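Local coordinates for protein acyl-coenzyme A oxidase 3 (Yarrowia lipolytica, PDB 5YS9) that oxidises acyl-CoA esters of different chain lengths to (2E)-enoyl-CoA with FAD, passing the electrons to oxygen to give hydrogen peroxide in peroxisomal fatty acid beta-oxidation, at residues A[313-318]-A[362-366]; A[416-420]-A[448-452]. One frame throughout, in Å; residues are numbered along the deposited sequence.

Contact 1 of 2, residues A[313-318]-A[362-366]; sequences SFFVSQ and TYAMK
Build two regular alpha-helical segments, 313-318 and 362-366, running nearly antiparallel: axes 8.6 Å apart, signed crossing angle -158°, with F314 and T362 level with each other (CA to CA 5.6 Å). The close spacing suits small residues at the centre, where S317 CB meets T362 CB at 3.8 Å. S317, chi1 m, turns its OG back onto S313 O (2.8 Å). T362, chi1 near 134°, between wells, sets OG1 3.9 Å from F314 CD1. F314, chi1 t, lays its ring alongside the second helix: CD1 lies 3.4 Å from T362 O at the ring edge, while K366 CB sits over one face, 3.9 Å from the centroid, a CH-pi contact. K366 (t, p, t, p) then carries its ammonium away to L45 O and D370. M365 (m, t, t) brings SD to 4.0 Å from S313 CB. This is antiparallel helix packing in the C-alpha1 bundle of the acyl-CoA oxidase fold. Helix 391-428 covers the serine and methionine side, and helices 38-46 and 101-111 close over F315.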
ATOM      1  N   SER A 313      -7.097  -1.829 -14.412  1.00 31.35           N
ATOM      2  CA  SER A 313      -7.315  -1.127 -13.159  1.00 30.55           C
ATOM      3  C   SER A 313      -8.800  -1.239 -12.772  1.00 33.92           C
ATOM      4  O   SER A 313      -9.165  -1.407 -11.564  1.00 34.53           O
ATOM      5  CB  SER A 313      -6.844   0.327 -13.219  1.00 27.04           C
ATOM      6  OG  SER A 313      -5.434   0.409 -13.416  1.00 25.95           O
ATOM      7  N   PHE A 314      -9.646  -1.178 -13.792  1.00 30.83           N
ATOM      8  CA  PHE A 314     -11.054  -1.396 -13.581  1.00 32.23           C
ATOM      9  C   PHE A 314     -11.353  -2.814 -13.127  1.00 33.57           C
ATOM     10  O   PHE A 314     -12.001  -3.037 -12.089  1.00 36.86           O
ATOM     11  CB  PHE A 314     -11.859  -1.085 -14.852  1.00 32.60           C
ATOM     12  CG  PHE A 314     -13.232  -1.671 -14.829  1.00 31.39           C
ATOM     13  CD1 PHE A 314     -14.198  -1.120 -14.020  1.00 30.05           C
ATOM     14  CD2 PHE A 314     -13.526  -2.827 -15.556  1.00 31.87           C
ATOM     15  CE1 PHE A 314     -15.474  -1.655 -13.972  1.00 32.27           C
ATOM     16  CE2 PHE A 314     -14.803  -3.387 -15.506  1.00 34.05           C
ATOM     17  CZ  PHE A 314     -15.780  -2.789 -14.717  1.00 34.18           C
ATOM     18  N   PHE A 315     -10.909  -3.755 -13.946  1.00 31.65           N
ATOM     19  CA  PHE A 315     -11.136  -5.146 -13.716  1.00 33.36           C
ATOM     20  C   PHE A 315     -10.735  -5.653 -12.328  1.00 35.46           C
ATOM     21  O   PHE A 315     -11.438  -6.487 -11.777  1.00 38.36           O
ATOM     22  CB  PHE A 315     -10.434  -5.968 -14.799  1.00 33.42           C
ATOM     23  CG  PHE A 315     -11.179  -6.006 -16.107  1.00 34.99           C
ATOM     24  CD1 PHE A 315     -12.494  -6.493 -16.165  1.00 35.41           C
ATOM     25  CD2 PHE A 315     -10.584  -5.550 -17.284  1.00 35.97           C
ATOM     26  CE1 PHE A 315     -13.169  -6.552 -17.375  1.00 35.84           C
ATOM     27  CE2 PHE A 315     -11.262  -5.584 -18.502  1.00 35.41           C
ATOM     28  CZ  PHE A 315     -12.548  -6.087 -18.548  1.00 37.86           C
ATOM     29  N   VAL A 316      -9.624  -5.164 -11.772  1.00 35.27           N
ATOM     30  CA  VAL A 316      -9.223  -5.512 -10.413  1.00 32.20           C
ATOM     31  C   VAL A 316     -10.015  -4.724  -9.378  1.00 31.95           C
ATOM     32  O   VAL A 316     -10.476  -5.298  -8.417  1.00 31.68           O
ATOM     33  CB  VAL A 316      -7.695  -5.367 -10.179  1.00 30.40           C
ATOM     34  CG1 VAL A 316      -7.287  -5.682  -8.724  1.00 29.49           C
ATOM     35  CG2 VAL A 316      -6.983  -6.328 -11.084  1.00 31.57           C
ATOM     36  N   SER A 317     -10.121  -3.419  -9.547  1.00 31.61           N
ATOM     37  CA  SER A 317     -10.765  -2.585  -8.548  1.00 31.42           C
ATOM     38  C   SER A 317     -12.193  -3.005  -8.186  1.00 32.75           C
ATOM     39  O   SER A 317     -12.546  -2.975  -7.007  1.00 32.59           O
ATOM     40  CB  SER A 317     -10.775  -1.115  -8.979  1.00 31.03           C
ATOM     41  OG  SER A 317      -9.472  -0.588  -8.938  1.00 32.07           O
ATOM     42  N   GLN A 318     -12.989  -3.356  -9.197  1.00 30.77           N
ATOM     43  CA  GLN A 318     -14.384  -3.737  -9.021  1.00 32.16           C
ATOM     44  C   GLN A 318     -14.582  -4.907  -8.030  1.00 33.57           C
ATOM     45  O   GLN A 318     -15.621  -5.022  -7.337  1.00 30.75           O
ATOM     46  CB  GLN A 318     -15.011  -4.089 -10.374  1.00 33.14           C
ATOM     47  CG  GLN A 318     -14.330  -5.253 -11.084  1.00 35.49           C
ATOM     48  CD  GLN A 318     -15.027  -5.723 -12.357  1.00 33.84           C
ATOM     49  OE1 GLN A 318     -16.101  -5.293 -12.695  1.00 32.94           O
ATOM     50  NE2 GLN A 318     -14.397  -6.636 -13.043  1.00 33.95           N
ATOM     51  N   THR A 362     -13.903   3.688  -9.790  1.00 32.77           N
ATOM     52  CA  THR A 362     -13.746   2.481 -10.583  1.00 32.66           C
ATOM     53  C   THR A 362     -14.570   2.484 -11.861  1.00 32.02           C
ATOM     54  O   THR A 362     -14.081   2.091 -12.887  1.00 30.67           O
ATOM     55  CB  THR A 362     -13.776   1.159  -9.765  1.00 34.15           C
ATOM     56  OG1 THR A 362     -14.617   0.196 -10.392  1.00 35.72           O
ATOM     57  CG2 THR A 362     -14.202   1.389  -8.354  1.00 33.24           C
ATOM     58  N   TYR A 363     -15.792   2.985 -11.804  1.00 35.06           N
ATOM     59  CA  TYR A 363     -16.616   3.121 -12.996  1.00 36.62           C
ATOM     60  C   TYR A 363     -15.942   4.065 -13.968  1.00 38.46           C
ATOM     61  O   TYR A 363     -15.937   3.835 -15.163  1.00 38.28           O
ATOM     62  CB  TYR A 363     -17.975   3.711 -12.645  1.00 38.48           C
ATOM     63  CG  TYR A 363     -19.073   2.724 -12.350  1.00 41.02           C
ATOM     64  CD1 TYR A 363     -18.961   1.823 -11.306  1.00 37.87           C
ATOM     65  CD2 TYR A 363     -20.237   2.712 -13.095  1.00 36.17           C
ATOM     66  CE1 TYR A 363     -19.966   0.929 -11.029  1.00 36.93           C
ATOM     67  CE2 TYR A 363     -21.244   1.824 -12.818  1.00 36.32           C
ATOM     68  CZ  TYR A 363     -21.103   0.937 -11.786  1.00 38.62           C
ATOM     69  OH  TYR A 363     -22.106   0.054 -11.512  1.00 34.97           O
ATOM     70  N   ALA A 364     -15.385   5.139 -13.426  1.00 37.51           N
ATOM     71  CA  ALA A 364     -14.701   6.167 -14.186  1.00 38.96           C
ATOM     72  C   ALA A 364     -13.472   5.641 -14.905  1.00 40.61           C
ATOM     73  O   ALA A 364     -13.182   6.036 -16.022  1.00 39.93           O
ATOM     74  CB  ALA A 364     -14.326   7.322 -13.282  1.00 33.56           C
ATOM     75  N   MET A 365     -12.734   4.769 -14.246  1.00 39.62           N
ATOM     76  CA  MET A 365     -11.610   4.128 -14.880  1.00 38.15           C
ATOM     77  C   MET A 365     -12.081   3.426 -16.147  1.00 36.38           C
ATOM     78  O   MET A 365     -11.528   3.650 -17.212  1.00 36.40           O
ATOM     79  CB  MET A 365     -10.932   3.139 -13.964  1.00 40.23           C
ATOM     80  CG  MET A 365      -9.969   3.747 -12.951  1.00 41.57           C
ATOM     81  SD  MET A 365      -9.715   2.562 -11.617  1.00 47.25           S
ATOM     82  CE  MET A 365      -8.341   3.376 -10.925  1.00 52.13           C
ATOM     83  N   LYS A 366     -13.113   2.606 -16.059  1.00 34.15           N
ATOM     84  CA  LYS A 366     -13.596   1.945 -17.278  1.00 36.53           C
ATOM     85  C   LYS A 366     -14.004   2.954 -18.415  1.00 37.89           C
ATOM     86  O   LYS A 366     -13.644   2.763 -19.568  1.00 39.48           O
ATOM     87  CB  LYS A 366     -14.730   0.949 -16.939  1.00 35.53           C
ATOM     88  CG  LYS A 366     -15.097  -0.060 -18.018  1.00 34.14           C
ATOM     89  CD  LYS A 366     -13.885  -0.868 -18.541  1.00 38.25           C
ATOM     90  CE  LYS A 366     -14.309  -2.071 -19.403  1.00 36.44           C
ATOM     91  NZ  LYS A 366     -15.287  -1.626 -20.452  1.00 34.86           N
TER

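Contact 2 of 2, residues A[416-420]-A[448-452]; sequences TWTCA and WVVQC. With FAD (flavin-adenine dinucleotide), chain C.
The wall behind the FAD pocket is formed here: segment 448-452, which runs from the end of helix 441-448 into the following loop and holds the pocket residue V450, backs onto helix segment 416-420. The latter is regular alpha-helix; phi near -60° and psi of -23° to -32° curl 449-452 like a helix, with i to i+3 bonds Q451 N to W448 O (3.0 Å) and C452 N to V449 O (3.2 Å). The nearest CA pairs are T416 with C452 (5.9 Å) and A420 with V449 (6.4 Å). W448, with chi1 t and chi2 near -100°, points its indole at the helix, and NE1 donates to T416 O at 2.9 Å and 167°. T416 O also accepts A420 N (3.1 Å), taking two hydrogen bonds, one from the helix and one from the indole. C419, chi1 t, places SG over the six-membered ring, 3.6 Å from its centroid, a Cys sulfur-aromatic contact; A420 CB lies 3.9 Å from W448 CD1. Within the C-alpha1 domain of the acyl-CoA oxidase fold, this ties helix 391-428 to the connection between helices 441-448 and 458-477. C452, chi1 m, reaches W417 obliquely, SG to CD1 3.6 Å, and W417 NE1 hydrogen-bonds to Q428 OE1 of the second subunit. T416 OG1 is 3.8 Å from C452 SG and hydrogen-bonds to K412 O and N458. V450 CG2 lies 3.2 Å from the flavin methyl C8M.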
ATOM      1  N   THR A 416      -3.411   3.066 -12.426  1.00 32.96           N
ATOM      2  CA  THR A 416      -2.699   2.002 -11.732  1.00 30.65           C
ATOM      3  C   THR A 416      -2.500   2.341 -10.259  1.00 31.79           C
ATOM      4  O   THR A 416      -2.844   1.514  -9.411  1.00 37.69           O
ATOM      5  CB  THR A 416      -1.424   1.532 -12.443  1.00 28.91           C
ATOM      6  OG1 THR A 416      -0.494   2.602 -12.631  1.00 31.00           O
ATOM      7  CG2 THR A 416      -1.816   0.936 -13.761  1.00 29.81           C
ATOM      8  N   TRP A 417      -2.003   3.539  -9.950  1.00 30.85           N
ATOM      9  CA  TRP A 417      -1.914   3.973  -8.553  1.00 33.12           C
ATOM     10  C   TRP A 417      -3.265   3.949  -7.812  1.00 33.28           C
ATOM     11  O   TRP A 417      -3.340   3.529  -6.652  1.00 38.83           O
ATOM     12  CB  TRP A 417      -1.344   5.382  -8.425  1.00 33.43           C
ATOM     13  CG  TRP A 417       0.130   5.520  -8.427  1.00 34.52           C
ATOM     14  CD1 TRP A 417       1.080   4.664  -7.869  1.00 35.24           C
ATOM     15  CD2 TRP A 417       0.849   6.597  -8.980  1.00 35.84           C
ATOM     16  NE1 TRP A 417       2.336   5.164  -8.068  1.00 32.98           N
ATOM     17  CE2 TRP A 417       2.228   6.363  -8.724  1.00 35.35           C
ATOM     18  CE3 TRP A 417       0.472   7.759  -9.667  1.00 36.59           C
ATOM     19  CZ2 TRP A 417       3.223   7.252  -9.138  1.00 35.57           C
ATOM     20  CZ3 TRP A 417       1.479   8.650 -10.071  1.00 36.49           C
ATOM     21  CH2 TRP A 417       2.829   8.379  -9.808  1.00 35.43           C
ATOM     22  N   THR A 418      -4.310   4.411  -8.477  1.00 31.41           N
ATOM     23  CA  THR A 418      -5.616   4.426  -7.891  1.00 32.02           C
ATOM     24  C   THR A 418      -6.112   3.007  -7.567  1.00 31.99           C
ATOM     25  O   THR A 418      -6.641   2.802  -6.481  1.00 31.23           O
ATOM     26  CB  THR A 418      -6.616   5.190  -8.773  1.00 32.15           C
ATOM     27  OG1 THR A 418      -6.265   6.579  -8.752  1.00 32.27           O
ATOM     28  CG2 THR A 418      -8.025   5.070  -8.201  1.00 32.68           C
ATOM     29  N   CYS A 419      -5.904   2.048  -8.480  1.00 29.67           N
ATOM     30  CA  CYS A 419      -6.264   0.677  -8.228  1.00 30.90           C
ATOM     31  C   CYS A 419      -5.559   0.155  -6.957  1.00 32.89           C
ATOM     32  O   CYS A 419      -6.180  -0.510  -6.132  1.00 30.57           O
ATOM     33  CB  CYS A 419      -6.004  -0.246  -9.459  1.00 31.16           C
ATOM     34  SG  CYS A 419      -6.366  -2.021  -9.158  1.00 30.08           S
ATOM     35  N   ALA A 420      -4.275   0.476  -6.814  1.00 32.24           N
ATOM     36  CA  ALA A 420      -3.527   0.137  -5.611  1.00 32.02           C
ATOM     37  C   ALA A 420      -4.184   0.741  -4.396  1.00 32.35           C
ATOM     38  O   ALA A 420      -4.383   0.062  -3.411  1.00 31.63           O
ATOM     39  CB  ALA A 420      -2.055   0.556  -5.722  1.00 29.01           C
ATOM     40  N   TRP A 448      -0.686  -6.616  -7.629  1.00 32.99           N
ATOM     41  CA  TRP A 448      -1.020  -5.447  -8.437  1.00 33.30           C
ATOM     42  C   TRP A 448       0.098  -4.442  -8.634  1.00 33.71           C
ATOM     43  O   TRP A 448       0.238  -3.862  -9.684  1.00 36.68           O
ATOM     44  CB  TRP A 448      -2.265  -4.725  -7.920  1.00 31.32           C
ATOM     45  CG  TRP A 448      -2.591  -3.520  -8.757  1.00 30.49           C
ATOM     46  CD1 TRP A 448      -2.303  -2.241  -8.467  1.00 31.10           C
ATOM     47  CD2 TRP A 448      -3.160  -3.517 -10.059  1.00 27.71           C
ATOM     48  NE1 TRP A 448      -2.687  -1.429  -9.480  1.00 31.89           N
ATOM     49  CE2 TRP A 448      -3.223  -2.190 -10.477  1.00 27.83           C
ATOM     50  CE3 TRP A 448      -3.651  -4.508 -10.899  1.00 27.94           C
ATOM     51  CZ2 TRP A 448      -3.759  -1.824 -11.692  1.00 26.56           C
ATOM     52  CZ3 TRP A 448      -4.180  -4.143 -12.101  1.00 28.42           C
ATOM     53  CH2 TRP A 448      -4.226  -2.821 -12.492  1.00 26.69           C
ATOM     54  N   VAL A 449       0.860  -4.223  -7.590  1.00 34.22           N
ATOM     55  CA  VAL A 449       1.672  -3.049  -7.416  1.00 35.54           C
ATOM     56  C   VAL A 449       2.758  -2.860  -8.489  1.00 39.52           C
ATOM     57  O   VAL A 449       3.151  -1.751  -8.786  1.00 41.67           O
ATOM     58  CB  VAL A 449       2.148  -2.987  -5.954  1.00 36.07           C
ATOM     59  CG1 VAL A 449       3.643  -3.059  -5.788  1.00 38.66           C
ATOM     60  CG2 VAL A 449       1.522  -1.822  -5.230  1.00 40.56           C
ATOM     61  N   VAL A 450       3.225  -3.948  -9.069  1.00 36.11           N
ATOM     62  CA  VAL A 450       4.233  -3.882 -10.104  1.00 35.95           C
ATOM     63  C   VAL A 450       3.752  -3.108 -11.337  1.00 35.51           C
ATOM     64  O   VAL A 450       4.553  -2.573 -12.067  1.00 39.01           O
ATOM     65  CB  VAL A 450       4.774  -5.284 -10.466  1.00 39.11           C
ATOM     66  CG1 VAL A 450       3.662  -6.206 -10.918  1.00 39.40           C
ATOM     67  CG2 VAL A 450       5.864  -5.189 -11.506  1.00 36.52           C
ATOM     68  N   GLN A 451       2.446  -3.027 -11.529  1.00 36.79           N
ATOM     69  CA  GLN A 451       1.833  -2.333 -12.657  1.00 35.16           C
ATOM     70  C   GLN A 451       2.250  -0.871 -12.679  1.00 35.50           C
ATOM     71  O   GLN A 451       2.278  -0.240 -13.711  1.00 30.54           O
ATOM     72  CB  GLN A 451       0.314  -2.392 -12.551  1.00 33.11           C
ATOM     73  CG  GLN A 451      -0.295  -3.761 -12.726  1.00 34.05           C
ATOM     74  CD  GLN A 451      -0.854  -3.975 -14.103  1.00 33.30           C
ATOM     75  OE1 GLN A 451      -0.161  -4.399 -15.001  1.00 33.23           O
ATOM     76  NE2 GLN A 451      -2.116  -3.685 -14.271  1.00 35.68           N
ATOM     77  N   CYS A 452       2.479  -0.314 -11.510  1.00 33.85           N
ATOM     78  CA  CYS A 452       3.060   1.003 -11.374  1.00 36.69           C
ATOM     79  C   CYS A 452       4.510   1.133 -11.822  1.00 35.60           C
ATOM     80  O   CYS A 452       4.947   2.214 -12.139  1.00 37.31           O
ATOM     81  CB  CYS A 452       2.877   1.528  -9.960  1.00 34.23           C
ATOM     82  SG  CYS A 452       1.181   1.446  -9.400  1.00 37.38           S
TER
HETATM   83  PA  FAD C 801      14.534   2.993 -13.069  1.00 47.83           P
HETATM   84  O1A FAD C 801      15.989   3.017 -12.798  1.00 54.85           O
HETATM   85  O2A FAD C 801      14.010   3.387 -14.396  1.00 49.21           O
HETATM   86  O5B FAD C 801      13.889   3.985 -12.022  1.00 48.59           O
HETATM   87  C5B FAD C 801      14.065   3.766 -10.632  1.00 45.50           C
HETATM   88  C4B FAD C 801      13.446   4.888  -9.824  1.00 48.94           C
HETATM   89  O4B FAD C 801      14.058   6.122 -10.176  1.00 51.57           O
HETATM   90  C3B FAD C 801      11.980   5.022 -10.135  1.00 47.94           C
HETATM   91  O3B FAD C 801      11.272   5.322  -8.949  1.00 48.72           O
HETATM   92  C2B FAD C 801      11.886   6.226 -11.019  1.00 46.44           C
HETATM   93  O2B FAD C 801      10.709   6.944 -10.704  1.00 39.34           O
HETATM   94  C1B FAD C 801      13.109   7.041 -10.684  1.00 48.47           C
HETATM   95  N9A FAD C 801      13.550   7.701 -11.927  1.00 54.28           N
HETATM   96  C8A FAD C 801      14.090   7.120 -13.005  1.00 52.87           C
HETATM   97  N7A FAD C 801      14.338   8.031 -13.960  1.00 54.20           N
HETATM   98  C5A FAD C 801      13.950   9.218 -13.497  1.00 56.33           C
HETATM   99  C6A FAD C 801      13.930  10.600 -13.996  1.00 56.53           C
HETATM  100  N6A FAD C 801      14.392  10.906 -15.219  1.00 57.43           N
HETATM  101  N1A FAD C 801      13.431  11.545 -13.185  1.00 58.98           N
HETATM  102  C2A FAD C 801      12.966  11.256 -11.966  1.00 51.87           C
HETATM  103  N3A FAD C 801      12.954  10.030 -11.454  1.00 49.14           N
HETATM  104  C4A FAD C 801      13.425   8.994 -12.157  1.00 54.24           C
HETATM  105  N1  FAD C 801      11.430  -6.090 -18.098  1.00 37.54           N
HETATM  106  C2  FAD C 801      11.501  -6.788 -19.240  1.00 41.65           C
HETATM  107  O2  FAD C 801      12.122  -6.319 -20.191  1.00 46.95           O
HETATM  108  N3  FAD C 801      10.926  -7.968 -19.409  1.00 40.92           N
HETATM  109  C4  FAD C 801      10.237  -8.545 -18.450  1.00 35.56           C
HETATM  110  O4  FAD C 801       9.725  -9.641 -18.637  1.00 35.04           O
HETATM  111  C4X FAD C 801      10.110  -7.858 -17.166  1.00 36.09           C
HETATM  112  N5  FAD C 801       9.431  -8.398 -16.162  1.00 37.22           N
HETATM  113  C5X FAD C 801       9.342  -7.753 -14.997  1.00 39.43           C
HETATM  114  C6  FAD C 801       8.639  -8.354 -13.985  1.00 38.52           C
HETATM  115  C7  FAD C 801       8.521  -7.737 -12.771  1.00 36.92           C
HETATM  116  C7M FAD C 801       7.733  -8.421 -11.694  1.00 40.20           C
HETATM  117  C8  FAD C 801       9.153  -6.418 -12.558  1.00 36.53           C
HETATM  118  C8M FAD C 801       9.030  -5.718 -11.240  1.00 39.54           C
HETATM  119  C9  FAD C 801       9.853  -5.805 -13.576  1.00 40.45           C
HETATM  120  C9A FAD C 801       9.975  -6.429 -14.794  1.00 38.63           C
HETATM  121  N10 FAD C 801      10.681  -5.832 -15.846  1.00 36.97           N
HETATM  122  C10 FAD C 801      10.769  -6.554 -17.038  1.00 36.23           C
HETATM  123  C1' FAD C 801      11.353  -4.543 -15.693  1.00 41.05           C
HETATM  124  C2' FAD C 801      10.466  -3.312 -15.681  1.00 44.83           C
HETATM  125  O2' FAD C 801       9.997  -3.098 -17.002  1.00 44.32           O
HETATM  126  C3' FAD C 801      11.301  -2.124 -15.205  1.00 45.26           C
HETATM  127  O3' FAD C 801      11.612  -2.376 -13.847  1.00 45.31           O
HETATM  128  C4' FAD C 801      10.682  -0.727 -15.272  1.00 44.77           C
HETATM  129  O4' FAD C 801      10.154  -0.419 -16.554  1.00 50.84           O
HETATM  130  C5' FAD C 801      11.732   0.329 -15.017  1.00 42.79           C
HETATM  131  O5' FAD C 801      12.211   0.218 -13.696  1.00 50.92           O
HETATM  132  P   FAD C 801      13.754   0.267 -13.355  1.00 46.99           P
HETATM  133  O1P FAD C 801      14.019  -0.854 -12.429  1.00 51.38           O
HETATM  134  O2P FAD C 801      14.514   0.397 -14.622  1.00 47.91           O
HETATM  135  O3P FAD C 801      13.888   1.623 -12.547  1.00 50.53           O

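In the fold
Contacts 1 and 2 share an interface in one C-alpha1 bundle, their centres about 12 Å apart. Segments 313-318 and 416-420 lie side by side, S317 OG 3.4 Å from C419 SG, the sulfur that covers W448. Segment 362-366 reaches both of them, with M365 CE packed on T418 CG2 at 3.2 Å, and 448-452 touches both through W448: S313 OG, hydrogen-bonded to M309 O of its own helix, packs 3.3 Å from W448 CZ2. Both contacts are buried; only contact 2 of the pair holds a residue of the FAD pocket, V450. D457 and, across the dimer interface, R331 and R354 of the second subunit also bind that cofactor.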